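Flavin prenyltransferase UbiX (Methanocaldococcus jannaschii, PDB 6M8V) catalyses the transfer of a dimethylallyl group from dimethylallyl phosphate to reduced FMN, making the prenylated flavin cofactor used by UbiD decarboxylases. Local coordinates at the interface of chains A and B. Numbering follows the deposited sequence. Chains: chain A/B, Flavin prenyltransferase UbiX.

The interface of chains A and B. Residues chain A 126, 130, 133; chain B 126, 130, 133.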
loop_
_atom_site.group_PDB
_atom_site.type_symbol
_atom_site.label_atom_id
_atom_site.label_comp_id
_atom_site.label_asym_id
_atom_site.label_seq_id
_atom_site.Cartn_x
_atom_site.Cartn_y
_atom_site.Cartn_z
ATOM N N SER A 126 -16.835 -3.298 -5.952
ATOM C CA SER A 126 -15.565 -2.705 -5.543
ATOM C C SER A 126 -14.732 -2.229 -6.718
ATOM O O SER A 126 -13.890 -1.342 -6.546
ATOM C CB SER A 126 -14.757 -3.708 -4.728
ATOM O OG SER A 126 -15.274 -3.787 -3.414
ATOM N N GLU A 130 -13.398 1.556 -6.804
ATOM C CA GLU A 130 -11.976 1.869 -6.898
ATOM C C GLU A 130 -11.667 2.689 -8.148
ATOM O O GLU A 130 -10.785 3.558 -8.127
ATOM C CB GLU A 130 -11.150 0.584 -6.879
ATOM C CG GLU A 130 -9.687 0.808 -6.518
ATOM C CD GLU A 130 -8.817 1.071 -7.736
ATOM O OE1 GLU A 130 -9.081 0.461 -8.794
ATOM O OE2 GLU A 130 -7.868 1.881 -7.635
ATOM N N LEU A 133 -12.735 6.151 -7.164
ATOM C CA LEU A 133 -11.819 6.726 -6.187
ATOM C C LEU A 133 -10.535 7.205 -6.854
ATOM O O LEU A 133 -10.070 8.326 -6.602
ATOM C CB LEU A 133 -11.510 5.696 -5.100
ATOM C CG LEU A 133 -10.472 6.080 -4.045
ATOM C CD1 LEU A 133 -10.905 7.347 -3.299
ATOM C CD2 LEU A 133 -10.221 4.911 -3.071
ATOM N N SER B 126 -13.451 11.957 -2.418
ATOM C CA SER B 126 -12.625 10.764 -2.247
ATOM C C SER B 126 -12.815 10.105 -0.894
ATOM O O SER B 126 -12.558 8.904 -0.763
ATOM C CB SER B 126 -11.154 11.116 -2.432
ATOM O OG SER B 126 -10.863 11.260 -3.809
ATOM N N GLU B 130 -13.755 6.207 -0.700
ATOM C CA GLU B 130 -12.921 5.249 0.018
ATOM C C GLU B 130 -13.697 4.563 1.139
ATOM O O GLU B 130 -13.475 3.378 1.422
ATOM C CB GLU B 130 -11.677 5.942 0.571
ATOM C CG GLU B 130 -10.552 4.978 0.925
ATOM C CD GLU B 130 -10.630 4.489 2.362
ATOM O OE1 GLU B 130 -11.026 5.288 3.237
ATOM O OE2 GLU B 130 -10.293 3.311 2.616
ATOM N N LEU B 133 -15.714 1.983 -0.698
ATOM C CA LEU B 133 -14.865 0.903 -1.187
ATOM C C LEU B 133 -14.487 -0.052 -0.061
ATOM O O LEU B 133 -14.582 -1.278 -0.210
ATOM C CB LEU B 133 -13.613 1.487 -1.843
ATOM C CG LEU B 133 -12.545 0.500 -2.316
ATOM C CD1 LEU B 133 -13.129 -0.476 -3.343
ATOM C CD2 LEU B 133 -11.321 1.248 -2.882
#
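A:Leu133 and B:Leu133 meet methyl to methyl, CD2 of A:Leu133 lying 3.8 Å from CD2 of B:Leu133, a van der Waals distance. Their side chains cross at about a right angle, and each belongs to its own chain's helix 126-137, so two copies of one helix pack against each other around a two-fold axis. This pair of chains belongs to a deposited assembly of twelve copies, and the structure alone does not show which pairing matters in solution.

Further apolar contacts come from both branches of A:Leu133, and the two-fold repeats each with the chains exchanged, B:Leu133 meeting A:Ser126 and A:Glu130. In A:Leu133, CG is anti to the backbone N (chi1 175°), and with chi2 at 59° CD2 is turned toward B:Leu133 and CD1 toward B:Ser126. Besides meeting its twin, CD2 approaches the aliphatic stem of B:Glu130, 4.0 Å from CG; the two side chains run alongside, pointing the same way. The glutamate is poorly ordered, so the placement of its carboxylate carries little weight. The other methyl, CD1, sits at the start of the partner helix, 3.9 Å from CB of B:Ser126. An alanine in place of A:Leu133 would probably open a gap between the helices, leaving CD2 of B:Leu133 without its methyl partner and B:Ser126 without the contact from CD1.

Among the residues of this patch no nitrogen or oxygen of one chain lies within bonding distance of one of the other, so the polar groups contribute by van der Waals contact. The leucine pair, with 41 and 40 Å² hidden, supplies most of the 133 Å² buried here. The serine offers its backbone as well as its side chain, its carbonyl O standing 3.4 Å from A:Leu133 CD1.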